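Local coordinates for transcription termination factor FttA (Pyrococcus horikoshii, PDB 3AF6), which probably terminates transcription by cleaving nascent RNA at the RNA polymerase exit channel, as a zinc-dependent endonuclease and 5'-3' exonuclease, at residues 220-225 against 524-529; 548-553 against 618-623; 558-563 against 583-588; 614-619 against 625-630. All coordinates share one frame; numbering follows the deposited sequence.

From the N terminus, contact 1 comes first: a loop of the metallo-β-lactamase domain meets a β-CASP loop after 298 intervening residues, closing a very long excursion. Contact 2 opens afterwards at 548-553 and closes at 618-623, joining the β-CASP domain to the C-terminal part of the metallo-β-lactamase domain. Contact 3 is nested inside that loop and packs a β-CASP helix on a strand of its sheet. Its Arg558 reaches Glu553 and Glu620 of contact 2, so the two are physically joined. Contact 4 begins where contact 2 ends, shares His618 and Gly619 with it, and closes a short strand-to-helix step. Contacts 1 and 2 also touch, through Met524 and Gln551.

Contact 1 (220-225 against 524-529); sequences VNVAML and MLVGGP
The peptide group between Val222 and Ala223 is the flat group here, and Val526 lies over one of its faces. The methyl CG1 of Val526 stands above the carbonyl carbon, somewhat off the perpendicular, with Val222 C and Val526 CG1 4.1 Å apart. The same methyl lies 3.9 Å from Val222 O and 4.4 Å from Ala223 N, so it rides over the plane instead of meeting an edge. Val526 presents this branch because its CG1 is anti to the backbone N (chi1 -172°), while CG2 is turned elsewhere.

A second apolar touch flanks the first. The two valines cross at a slant, and Val222 CG2 comes to 3.9 Å from Val526 CG1. The end of Met524 reaches the same branch more loosely, with its CE 4.4 Å from Val222 CG2. The chain of Met524 folds at its last torsion (chi3 -81°), which turns CE back from the line of the side chain. With only 131 Å² buried over both segments, and only apolar side-chain contacts between them, this is a light dispersion contact between two loops. Its place gives it interest: it joins the metallo-β-lactamase and β-CASP domains near the zinc site, the side chain of Met524 lying about 6 Å from that of the zinc ligand Asp260.

Around the pair, Val222 also packs on Phe295 of helix 282-301 and Leu259 of helix 259-262, while Ala223 and Val526 both touch Thr555. The loop 524-529 leads from strand 516-520 into helix 529-537, and the loop 220-225 follows strand 213-216.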
loop_
_atom_site.group_PDB
_atom_site.type_symbol
_atom_site.label_atom_id
_atom_site.label_comp_id
_atom_site.label_asym_id
_atom_site.label_seq_id
_atom_site.Cartn_x
_atom_site.Cartn_y
_atom_site.Cartn_z
ATOM N N VAL A 220 -7.478 -0.997 11.332
ATOM C CA VAL A 220 -8.079 -0.412 12.505
ATOM C C VAL A 220 -9.235 0.398 11.942
ATOM O O VAL A 220 -9.299 0.651 10.740
ATOM C CB VAL A 220 -7.089 0.537 13.209
ATOM C CG1 VAL A 220 -6.630 1.605 12.241
ATOM C CG2 VAL A 220 -7.745 1.176 14.417
ATOM N N ASN A 221 -10.159 0.789 12.800
ATOM C CA ASN A 221 -11.274 1.589 12.346
ATOM C C ASN A 221 -11.158 2.918 13.088
ATOM O O ASN A 221 -11.606 3.026 14.223
ATOM C CB ASN A 221 -12.580 0.884 12.686
ATOM C CG ASN A 221 -13.786 1.646 12.210
ATOM O OD1 ASN A 221 -13.714 2.859 11.999
ATOM N ND2 ASN A 221 -14.911 0.954 12.057
ATOM N N VAL A 222 -10.535 3.920 12.465
ATOM C CA VAL A 222 -10.367 5.216 13.127
ATOM C C VAL A 222 -11.717 5.829 13.468
ATOM O O VAL A 222 -11.854 6.570 14.444
ATOM C CB VAL A 222 -9.573 6.232 12.254
ATOM C CG1 VAL A 222 -8.134 5.765 12.076
ATOM C CG2 VAL A 222 -10.259 6.420 10.905
ATOM N N ALA A 223 -12.718 5.503 12.662
ATOM C CA ALA A 223 -14.059 6.022 12.883
ATOM C C ALA A 223 -14.576 5.629 14.261
ATOM O O ALA A 223 -15.607 6.135 14.702
ATOM C CB ALA A 223 -15.017 5.499 11.797
ATOM N N MET A 224 -13.872 4.733 14.947
ATOM C CA MET A 224 -14.334 4.306 16.255
ATOM C C MET A 224 -13.280 3.884 17.274
ATOM O O MET A 224 -13.459 2.885 17.969
ATOM C CB MET A 224 -15.359 3.188 16.080
ATOM C CG MET A 224 -16.545 3.621 15.251
ATOM S SD MET A 224 -17.864 2.443 15.187
ATOM C CE MET A 224 -18.813 2.954 16.643
ATOM N N LEU A 225 -12.194 4.649 17.373
ATOM C CA LEU A 225 -11.150 4.347 18.348
ATOM C C LEU A 225 -11.728 4.486 19.752
ATOM O O LEU A 225 -11.171 3.966 20.712
ATOM C CB LEU A 225 -9.972 5.310 18.200
ATOM C CG LEU A 225 -9.052 5.166 16.991
ATOM C CD1 LEU A 225 -7.904 6.155 17.109
ATOM C CD2 LEU A 225 -8.511 3.750 16.930
ATOM N N MET A 524 -12.261 11.896 5.941
ATOM C CA MET A 524 -13.597 11.813 6.521
ATOM C C MET A 524 -13.765 12.763 7.712
ATOM O O MET A 524 -14.659 12.586 8.542
ATOM C CB MET A 524 -13.886 10.369 6.948
ATOM C CG MET A 524 -13.682 9.335 5.844
ATOM S SD MET A 524 -14.174 7.655 6.336
ATOM C CE MET A 524 -12.717 7.124 7.279
ATOM N N LEU A 525 -12.917 13.786 7.777
ATOM C CA LEU A 525 -12.980 14.748 8.873
ATOM C C LEU A 525 -12.828 14.020 10.207
ATOM O O LEU A 525 -13.297 14.497 11.247
ATOM C CB LEU A 525 -14.314 15.500 8.858
ATOM C CG LEU A 525 -14.573 16.480 7.717
ATOM C CD1 LEU A 525 -15.962 17.091 7.873
ATOM C CD2 LEU A 525 -13.509 17.561 7.724
ATOM N N VAL A 526 -12.173 12.859 10.165
ATOM C CA VAL A 526 -11.951 12.056 11.360
ATOM C C VAL A 526 -10.759 12.579 12.151
ATOM O O VAL A 526 -10.514 12.147 13.272
ATOM C CB VAL A 526 -11.690 10.586 11.002
ATOM C CG1 VAL A 526 -11.672 9.748 12.264
ATOM C CG2 VAL A 526 -12.758 10.085 10.044
ATOM N N GLY A 527 -10.021 13.514 11.564
ATOM C CA GLY A 527 -8.873 14.081 12.249
ATOM C C GLY A 527 -7.888 14.733 11.299
ATOM O O GLY A 527 -7.998 14.573 10.083
ATOM N N GLY A 528 -6.927 15.470 11.853
ATOM C CA GLY A 528 -5.932 16.130 11.028
ATOM C C GLY A 528 -6.337 17.523 10.585
ATOM O O GLY A 528 -7.360 18.043 11.031
ATOM N N PRO A 529 -5.551 18.154 9.698
ATOM C CA PRO A 529 -5.801 19.500 9.175
ATOM C C PRO A 529 -7.224 19.753 8.688
ATOM O O PRO A 529 -7.765 20.842 8.879
ATOM C CB PRO A 529 -4.786 19.615 8.049
ATOM C CG PRO A 529 -3.641 18.829 8.560
ATOM C CD PRO A 529 -4.323 17.596 9.110
#

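Contact 2 (548-553 against 618-623); sequences VSYQAE and HGEPQK. With ZN (zinc ion), chain J.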
loop_
_atom_site.group_PDB
_atom_site.type_symbol
_atom_site.label_atom_id
_atom_site.label_comp_id
_atom_site.label_asym_id
_atom_site.label_seq_id
_atom_site.Cartn_x
_atom_site.Cartn_y
_atom_site.Cartn_z
ATOM N N VAL A 548 -15.504 13.616 -1.535
ATOM C CA VAL A 548 -15.139 12.871 -2.731
ATOM C C VAL A 548 -14.713 11.461 -2.361
ATOM O O VAL A 548 -14.000 10.789 -3.106
ATOM C CB VAL A 548 -13.979 13.557 -3.478
ATOM C CG1 VAL A 548 -14.381 14.962 -3.892
ATOM C CG2 VAL A 548 -12.745 13.588 -2.590
ATOM N N SER A 549 -15.145 11.022 -1.188
ATOM C CA SER A 549 -14.820 9.688 -0.725
ATOM C C SER A 549 -15.921 9.164 0.175
ATOM O O SER A 549 -16.747 9.925 0.692
ATOM C CB SER A 549 -13.488 9.687 0.028
ATOM O OG SER A 549 -13.552 10.502 1.181
ATOM N N TYR A 550 -15.928 7.848 0.339
ATOM C CA TYR A 550 -16.896 7.167 1.177
ATOM C C TYR A 550 -16.768 7.689 2.597
ATOM O O TYR A 550 -15.668 7.703 3.154
ATOM C CB TYR A 550 -16.614 5.662 1.178
ATOM C CG TYR A 550 -17.622 4.842 1.951
ATOM C CD1 TYR A 550 -18.941 4.738 1.510
ATOM C CD2 TYR A 550 -17.254 4.151 3.109
ATOM C CE1 TYR A 550 -19.871 3.963 2.195
ATOM C CE2 TYR A 550 -18.184 3.370 3.807
ATOM C CZ TYR A 550 -19.490 3.281 3.340
ATOM O OH TYR A 550 -20.422 2.505 3.996
ATOM N N GLN A 551 -17.881 8.129 3.172
ATOM C CA GLN A 551 -17.871 8.603 4.549
ATOM C C GLN A 551 -18.404 7.439 5.394
ATOM O O GLN A 551 -19.565 7.047 5.270
ATOM C CB GLN A 551 -18.762 9.840 4.706
ATOM C CG GLN A 551 -18.347 11.055 3.867
ATOM C CD GLN A 551 -16.904 11.487 4.102
ATOM O OE1 GLN A 551 -16.028 11.247 3.264
ATOM N NE2 GLN A 551 -16.650 12.122 5.245
ATOM N N ALA A 552 -17.546 6.879 6.241
ATOM C CA ALA A 552 -17.934 5.739 7.066
ATOM C C ALA A 552 -18.824 6.085 8.258
ATOM O O ALA A 552 -18.776 7.193 8.796
ATOM C CB ALA A 552 -16.684 5.000 7.541
ATOM N N GLU A 553 -19.636 5.115 8.663
ATOM C CA GLU A 553 -20.540 5.289 9.791
ATOM C C GLU A 553 -19.747 5.588 11.059
ATOM O O GLU A 553 -18.836 4.846 11.419
ATOM C CB GLU A 553 -21.380 4.023 9.990
ATOM C CG GLU A 553 -22.013 3.496 8.704
ATOM C CD GLU A 553 -23.004 2.362 8.941
ATOM O OE1 GLU A 553 -22.654 1.410 9.681
ATOM O OE2 GLU A 553 -24.126 2.417 8.378
ATOM N N HIS A 618 -16.225 -6.416 3.367
ATOM C CA HIS A 618 -15.912 -4.986 3.351
ATOM C C HIS A 618 -17.040 -4.121 2.775
ATOM O O HIS A 618 -16.911 -3.538 1.705
ATOM C CB HIS A 618 -14.620 -4.782 2.553
ATOM C CG HIS A 618 -14.031 -3.412 2.676
ATOM N ND1 HIS A 618 -14.640 -2.287 2.164
ATOM C CD2 HIS A 618 -12.864 -2.990 3.220
ATOM C CE1 HIS A 618 -13.877 -1.232 2.384
ATOM N NE2 HIS A 618 -12.793 -1.632 3.022
ATOM N N GLY A 619 -18.143 -4.051 3.502
ATOM C CA GLY A 619 -19.276 -3.257 3.073
ATOM C C GLY A 619 -20.299 -3.247 4.190
ATOM O O GLY A 619 -20.251 -4.093 5.068
ATOM N N GLU A 620 -21.208 -2.285 4.198
ATOM C CA GLU A 620 -22.230 -2.286 5.229
ATOM C C GLU A 620 -22.911 -3.650 5.118
ATOM O O GLU A 620 -22.919 -4.277 4.051
ATOM C CB GLU A 620 -23.226 -1.152 4.998
ATOM C CG GLU A 620 -22.594 0.220 5.153
ATOM C CD GLU A 620 -23.535 1.359 4.788
ATOM O OE1 GLU A 620 -23.033 2.492 4.605
ATOM O OE2 GLU A 620 -24.766 1.126 4.680
ATOM N N PRO A 621 -23.479 -4.140 6.228
ATOM C CA PRO A 621 -24.148 -5.450 6.222
ATOM C C PRO A 621 -25.104 -5.699 5.054
ATOM O O PRO A 621 -24.977 -6.713 4.372
ATOM C CB PRO A 621 -24.845 -5.489 7.580
ATOM C CG PRO A 621 -23.925 -4.676 8.444
ATOM C CD PRO A 621 -23.580 -3.498 7.551
ATOM N N GLN A 622 -26.043 -4.783 4.814
ATOM C CA GLN A 622 -27.009 -4.960 3.727
ATOM C C GLN A 622 -26.300 -5.139 2.401
ATOM O O GLN A 622 -26.623 -6.024 1.618
ATOM C CB GLN A 622 -27.942 -3.754 3.587
ATOM C CG GLN A 622 -28.117 -2.909 4.818
ATOM C CD GLN A 622 -26.949 -1.961 5.055
ATOM O OE1 GLN A 622 -26.214 -2.096 6.046
ATOM N NE2 GLN A 622 -26.776 -0.990 4.150
ATOM N N LYS A 623 -25.332 -4.266 2.161
ATOM C CA LYS A 623 -24.554 -4.279 0.936
ATOM C C LYS A 623 -23.796 -5.587 0.667
ATOM O O LYS A 623 -23.744 -6.037 -0.475
ATOM C CB LYS A 623 -23.609 -3.074 0.938
ATOM C CG LYS A 623 -24.346 -1.749 0.748
ATOM C CD LYS A 623 -23.611 -0.585 1.392
ATOM C CE LYS A 623 -23.916 0.748 0.697
ATOM N NZ LYS A 623 -25.360 1.023 0.506
HETATM ZN ZN ZN J . -10.746 -0.195 3.034
#
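Glu620 meets Tyr550 and Glu553 across the cleft between the β-CASP and metallo-β-lactamase domains, the arrangement that frames the active site in this family. Glu620 is the N-cap residue of helix 621-635. Its CB leaves toward the β-CASP loop, and CG, anti to the carbonyl carbon (chi1 -66°), starts an extended chain. CG passes 3.4 Å from Tyr550 OH. Next comes CD, which lies 3.8 Å from Glu553 OE2.

At the tip the two oxygens part company. OE1 accepts a hydrogen bond from Tyr550 OH at 2.7 Å; the phenol arrives on the anti side, 20° out of the carboxylate plane, and OE1 itself sits at the edge of the tyrosine ring. OE2 turns to its own helix and takes a nearly straight bond of 3.0 Å from Gln622 NE2, through its anti lone pair and close to the amide plane. With an oxygen held at each side, the carboxylate's rotation is largely fixed.

The Glu553 carboxylate stacks on that of Glu620, their planes 24° apart, with Glu553 OE2 3.9 Å from Glu620 OE1. Arg558 makes a salt bridge to each acid, which probably offsets much of their mutual repulsion. A bound sulfate lies about 3 Å from the Tyr550 side chain, consistent with an anion pocket beside the metals.

Two residues before Glu620, the chain supplies a zinc ligand alongside Asp260, His261 and Asp367: His618 NE2 sits 2.5 Å from the zinc ion.

Contact 3 (558-563 against 583-588); sequences RQVQSG and MEVHTI
Val560 reaches the strand twice, by backbone and by side chain. Its carbonyl O lies 3.8 Å from Val585 CG1, and its CG1 comes to 4.2 Å from Val585 CG2, so the two branches of one strand valine are used against the same helical residue.

Gln561 follows, and its CA is the nearest to that of Val585. Val585 CG1 packs 4.0 Å from Gln561 CA, under the root of the side chain. From there the glutamine runs extended, CG anti to the backbone N (chi1 -170°), along the strand to Thr587, which it crosses at about a right angle. Thr587 OG1 donates to Gln561 OE1 at 3.2 Å. The hydroxyl lies in the carbonyl plane on a lone pair, with a C=O...donor angle of 102°, while Thr587 CG2 is 3.4 Å from the same oxygen.

This seats the last turn of helix 556-561 on strand 584-587, the outermost strand of the six-stranded parallel β-CASP sheet, beside strand 544-547. Ser562 points away from the strand and returns OG to Arg558 O at 2.6 Å. Gly563 ends the turn in a Schellman motif: its phi is positive (112°), and its N donates to Val560 O at 3.1 Å, the oxygen Val585 also touches. On the strand's other side, His586, whose CB points away from the helix, bonds through NE2 to Glu584 OE1, which also has a salt bridge to Arg422, and packs against Val415 of helix 405-420.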
loop_
_atom_site.group_PDB
_atom_site.type_symbol
_atom_site.label_atom_id
_atom_site.label_comp_id
_atom_site.label_asym_id
_atom_site.label_seq_id
_atom_site.Cartn_x
_atom_site.Cartn_y
_atom_site.Cartn_z
ATOM N N ARG A 558 -19.606 11.737 7.653
ATOM C CA ARG A 558 -20.935 11.277 7.265
ATOM C C ARG A 558 -21.980 12.152 7.941
ATOM O O ARG A 558 -23.018 12.472 7.362
ATOM C CB ARG A 558 -21.156 9.814 7.664
ATOM C CG ARG A 558 -22.630 9.413 7.661
ATOM C CD ARG A 558 -22.842 7.926 7.885
ATOM N NE ARG A 558 -22.367 7.131 6.756
ATOM C CZ ARG A 558 -22.783 5.897 6.479
ATOM N NH1 ARG A 558 -23.689 5.312 7.254
ATOM N NH2 ARG A 558 -22.302 5.255 5.421
ATOM N N GLN A 559 -21.684 12.543 9.173
ATOM C CA GLN A 559 -22.571 13.379 9.959
ATOM C C GLN A 559 -22.848 14.684 9.214
ATOM O O GLN A 559 -24.002 15.074 9.039
ATOM C CB GLN A 559 -21.926 13.644 11.316
ATOM C CG GLN A 559 -22.860 14.208 12.362
ATOM C CD GLN A 559 -22.337 13.979 13.770
ATOM O OE1 GLN A 559 -21.237 14.410 14.115
ATOM N NE2 GLN A 559 -23.126 13.293 14.588
ATOM N N VAL A 560 -21.785 15.348 8.770
ATOM C CA VAL A 560 -21.909 16.599 8.026
ATOM C C VAL A 560 -22.575 16.344 6.671
ATOM O O VAL A 560 -23.482 17.068 6.251
ATOM C CB VAL A 560 -20.531 17.226 7.760
ATOM C CG1 VAL A 560 -20.683 18.463 6.887
ATOM C CG2 VAL A 560 -19.852 17.559 9.071
ATOM N N GLN A 561 -22.099 15.296 6.004
ATOM C CA GLN A 561 -22.590 14.890 4.695
ATOM C C GLN A 561 -24.068 14.527 4.734
ATOM O O GLN A 561 -24.745 14.555 3.713
ATOM C CB GLN A 561 -21.785 13.686 4.208
ATOM C CG GLN A 561 -22.023 13.309 2.764
ATOM C CD GLN A 561 -21.489 11.929 2.427
ATOM O OE1 GLN A 561 -21.061 11.676 1.300
ATOM N NE2 GLN A 561 -21.527 11.025 3.402
ATOM N N SER A 562 -24.567 14.190 5.917
ATOM C CA SER A 562 -25.967 13.797 6.066
ATOM C C SER A 562 -26.935 14.955 6.232
ATOM O O SER A 562 -28.150 14.764 6.177
ATOM C CB SER A 562 -26.120 12.835 7.243
ATOM O OG SER A 562 -25.477 11.604 6.959
ATOM N N GLY A 563 -26.402 16.152 6.442
ATOM C CA GLY A 563 -27.264 17.301 6.596
ATOM C C GLY A 563 -27.277 17.920 7.978
ATOM O O GLY A 563 -27.732 19.055 8.122
ATOM N N MET A 583 -22.029 26.512 5.670
ATOM C CA MET A 583 -21.328 26.365 4.400
ATOM C C MET A 583 -22.069 25.325 3.565
ATOM O O MET A 583 -22.815 24.511 4.119
ATOM C CB MET A 583 -19.901 25.875 4.654
ATOM C CG MET A 583 -19.836 24.418 5.127
ATOM S SD MET A 583 -18.179 23.778 5.503
ATOM C CE MET A 583 -17.152 24.700 4.339
ATOM N N GLU A 584 -21.868 25.346 2.248
ATOM C CA GLU A 584 -22.527 24.379 1.369
ATOM C C GLU A 584 -21.918 22.987 1.462
ATOM O O GLU A 584 -20.696 22.834 1.495
ATOM C CB GLU A 584 -22.468 24.829 -0.091
ATOM C CG GLU A 584 -23.549 25.814 -0.497
ATOM C CD GLU A 584 -23.804 25.786 -1.992
ATOM O OE1 GLU A 584 -22.833 25.968 -2.760
ATOM O OE2 GLU A 584 -24.972 25.572 -2.394
ATOM N N VAL A 585 -22.780 21.977 1.482
ATOM C CA VAL A 585 -22.339 20.587 1.565
ATOM C C VAL A 585 -22.617 19.848 0.250
ATOM O O VAL A 585 -23.777 19.633 -0.117
ATOM C CB VAL A 585 -23.067 19.840 2.724
ATOM C CG1 VAL A 585 -22.501 18.432 2.879
ATOM C CG2 VAL A 585 -22.927 20.619 4.027
ATOM N N HIS A 586 -21.554 19.458 -0.450
ATOM C CA HIS A 586 -21.686 18.745 -1.721
ATOM C C HIS A 586 -21.010 17.380 -1.677
ATOM O O HIS A 586 -19.974 17.211 -1.026
ATOM C CB HIS A 586 -21.048 19.548 -2.858
ATOM C CG HIS A 586 -21.673 20.884 -3.086
ATOM N ND1 HIS A 586 -22.953 21.034 -3.575
ATOM C CD2 HIS A 586 -21.200 22.135 -2.877
ATOM C CE1 HIS A 586 -23.243 22.320 -3.658
ATOM N NE2 HIS A 586 -22.196 23.009 -3.240
ATOM N N THR A 587 -21.585 16.411 -2.381
ATOM C CA THR A 587 -21.006 15.077 -2.437
ATOM C C THR A 587 -20.793 14.673 -3.893
ATOM O O THR A 587 -21.747 14.555 -4.658
ATOM C CB THR A 587 -21.911 14.018 -1.755
ATOM O OG1 THR A 587 -21.988 14.279 -0.348
ATOM C CG2 THR A 587 -21.345 12.623 -1.959
ATOM N N ILE A 588 -19.536 14.475 -4.273
ATOM C CA ILE A 588 -19.199 14.066 -5.628
ATOM C C ILE A 588 -18.478 12.736 -5.488
ATOM O O ILE A 588 -17.305 12.710 -5.135
ATOM C CB ILE A 588 -18.237 15.069 -6.313
ATOM C CG1 ILE A 588 -18.786 16.497 -6.221
ATOM C CG2 ILE A 588 -18.045 14.683 -7.770
ATOM C CD1 ILE A 588 -20.059 16.719 -6.984
#

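Contact 4 (614-619 against 625-630); sequences IITVHG and LDLATS. With ZN (zinc ion), chain J.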
loop_
_atom_site.group_PDB
_atom_site.type_symbol
_atom_site.label_atom_id
_atom_site.label_comp_id
_atom_site.label_asym_id
_atom_site.label_seq_id
_atom_site.Cartn_x
_atom_site.Cartn_y
_atom_site.Cartn_z
ATOM N N ILE A 614 -17.843 -17.213 -4.239
ATOM C CA ILE A 614 -17.448 -15.839 -3.994
ATOM C C ILE A 614 -17.902 -15.430 -2.588
ATOM O O ILE A 614 -19.012 -15.733 -2.162
ATOM C CB ILE A 614 -18.055 -14.899 -5.057
ATOM C CG1 ILE A 614 -17.426 -15.211 -6.421
ATOM C CG2 ILE A 614 -17.832 -13.440 -4.667
ATOM C CD1 ILE A 614 -18.035 -14.428 -7.599
ATOM N N ILE A 615 -17.020 -14.769 -1.858
ATOM C CA ILE A 615 -17.337 -14.326 -0.510
ATOM C C ILE A 615 -17.255 -12.804 -0.493
ATOM O O ILE A 615 -16.190 -12.224 -0.706
ATOM C CB ILE A 615 -16.341 -14.935 0.515
ATOM C CG1 ILE A 615 -16.415 -16.466 0.449
ATOM C CG2 ILE A 615 -16.665 -14.460 1.917
ATOM C CD1 ILE A 615 -15.336 -17.170 1.247
ATOM N N THR A 616 -18.394 -12.161 -0.268
ATOM C CA THR A 616 -18.446 -10.712 -0.235
ATOM C C THR A 616 -18.190 -10.170 1.169
ATOM O O THR A 616 -18.776 -10.631 2.153
ATOM C CB THR A 616 -19.801 -10.213 -0.731
ATOM O OG1 THR A 616 -20.832 -10.763 0.089
ATOM C CG2 THR A 616 -20.022 -10.641 -2.168
ATOM N N VAL A 617 -17.315 -9.173 1.240
ATOM C CA VAL A 617 -16.946 -8.552 2.501
ATOM C C VAL A 617 -16.734 -7.059 2.316
ATOM O O VAL A 617 -17.031 -6.506 1.257
ATOM C CB VAL A 617 -15.625 -9.149 3.042
ATOM C CG1 VAL A 617 -15.775 -10.648 3.254
ATOM C CG2 VAL A 617 -14.482 -8.853 2.072
ATOM N N HIS A 618 -16.225 -6.416 3.367
ATOM C CA HIS A 618 -15.912 -4.986 3.351
ATOM C C HIS A 618 -17.040 -4.121 2.775
ATOM O O HIS A 618 -16.911 -3.538 1.705
ATOM C CB HIS A 618 -14.620 -4.782 2.553
ATOM C CG HIS A 618 -14.031 -3.412 2.676
ATOM N ND1 HIS A 618 -14.640 -2.287 2.164
ATOM C CD2 HIS A 618 -12.864 -2.990 3.220
ATOM C CE1 HIS A 618 -13.877 -1.232 2.384
ATOM N NE2 HIS A 618 -12.793 -1.632 3.022
ATOM N N GLY A 619 -18.143 -4.051 3.502
ATOM C CA GLY A 619 -19.276 -3.257 3.073
ATOM C C GLY A 619 -20.299 -3.247 4.190
ATOM O O GLY A 619 -20.251 -4.093 5.068
ATOM N N LEU A 625 -24.652 -8.471 1.792
ATOM C CA LEU A 625 -25.750 -9.400 1.581
ATOM C C LEU A 625 -26.283 -9.240 0.161
ATOM O O LEU A 625 -26.374 -10.209 -0.604
ATOM C CB LEU A 625 -26.866 -9.105 2.583
ATOM C CG LEU A 625 -27.676 -10.312 3.049
ATOM C CD1 LEU A 625 -28.421 -10.941 1.891
ATOM C CD2 LEU A 625 -26.713 -11.320 3.672
ATOM N N ASP A 626 -26.617 -7.995 -0.171
ATOM C CA ASP A 626 -27.160 -7.616 -1.473
ATOM C C ASP A 626 -26.275 -8.103 -2.631
ATOM O O ASP A 626 -26.741 -8.806 -3.534
ATOM C CB ASP A 626 -27.303 -6.092 -1.527
ATOM C CG ASP A 626 -28.192 -5.625 -2.666
ATOM O OD1 ASP A 626 -28.117 -6.223 -3.762
ATOM O OD2 ASP A 626 -28.954 -4.649 -2.468
ATOM N N LEU A 627 -24.996 -7.726 -2.600
ATOM C CA LEU A 627 -24.070 -8.125 -3.644
ATOM C C LEU A 627 -24.008 -9.647 -3.777
ATOM O O LEU A 627 -24.099 -10.187 -4.879
ATOM C CB LEU A 627 -22.687 -7.556 -3.341
ATOM C CG LEU A 627 -21.536 -7.954 -4.271
ATOM C CD1 LEU A 627 -21.852 -7.572 -5.728
ATOM C CD2 LEU A 627 -20.280 -7.267 -3.794
ATOM N N ALA A 628 -23.858 -10.331 -2.646
ATOM C CA ALA A 628 -23.779 -11.791 -2.609
ATOM C C ALA A 628 -25.023 -12.425 -3.221
ATOM O O ALA A 628 -24.927 -13.305 -4.082
ATOM C CB ALA A 628 -23.608 -12.265 -1.162
ATOM N N THR A 629 -26.188 -11.981 -2.760
ATOM C CA THR A 629 -27.455 -12.485 -3.266
ATOM C C THR A 629 -27.556 -12.191 -4.754
ATOM O O THR A 629 -27.944 -13.059 -5.542
ATOM C CB THR A 629 -28.648 -11.811 -2.553
ATOM O OG1 THR A 629 -28.705 -12.253 -1.190
ATOM C CG2 THR A 629 -29.952 -12.145 -3.260
ATOM N N SER A 630 -27.194 -10.967 -5.132
ATOM C CA SER A 630 -27.243 -10.542 -6.525
ATOM C C SER A 630 -26.343 -11.362 -7.443
ATOM O O SER A 630 -26.764 -11.764 -8.523
ATOM C CB SER A 630 -26.848 -9.081 -6.639
ATOM O OG SER A 630 -27.577 -8.301 -5.724
HETATM ZN ZN ZN J . -10.746 -0.195 3.034
#
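Thr616 and Ala628 are where the two backbones run closest, their CA atoms 5.9 Å apart. Residues 614-617 have extended backbone angles, whereas 625-630 is regular helix, and the helix packs on the strand within a β-α-β unit. At His618, the zinc ligand, phi is positive.

Thr616 is the strand residue that carries the contact, and it fits between two neighbours of one helical turn. Its OG1 sits between the backbone N and the carbonyl carbon (chi1 59°), facing the helix 3.4 Å from Ala628 CB. That hydroxyl is buried but satisfied by a hydrogen bond with Cys624 O, at the preceding turn. The other branch goes to Leu627: Thr616 CG2 meets Leu627 CG at 3.7 Å and CD2 of the same leucine at 3.8 Å.

Helix 621-635 lies over the sheet where strand 613-617 runs between the parallel strands 388-392 and 638-640. Leu627 continues the packing onto Leu600 and Met601 of helix 597-606, and Ala628 O is bonded to Thr639 in strand 638-640.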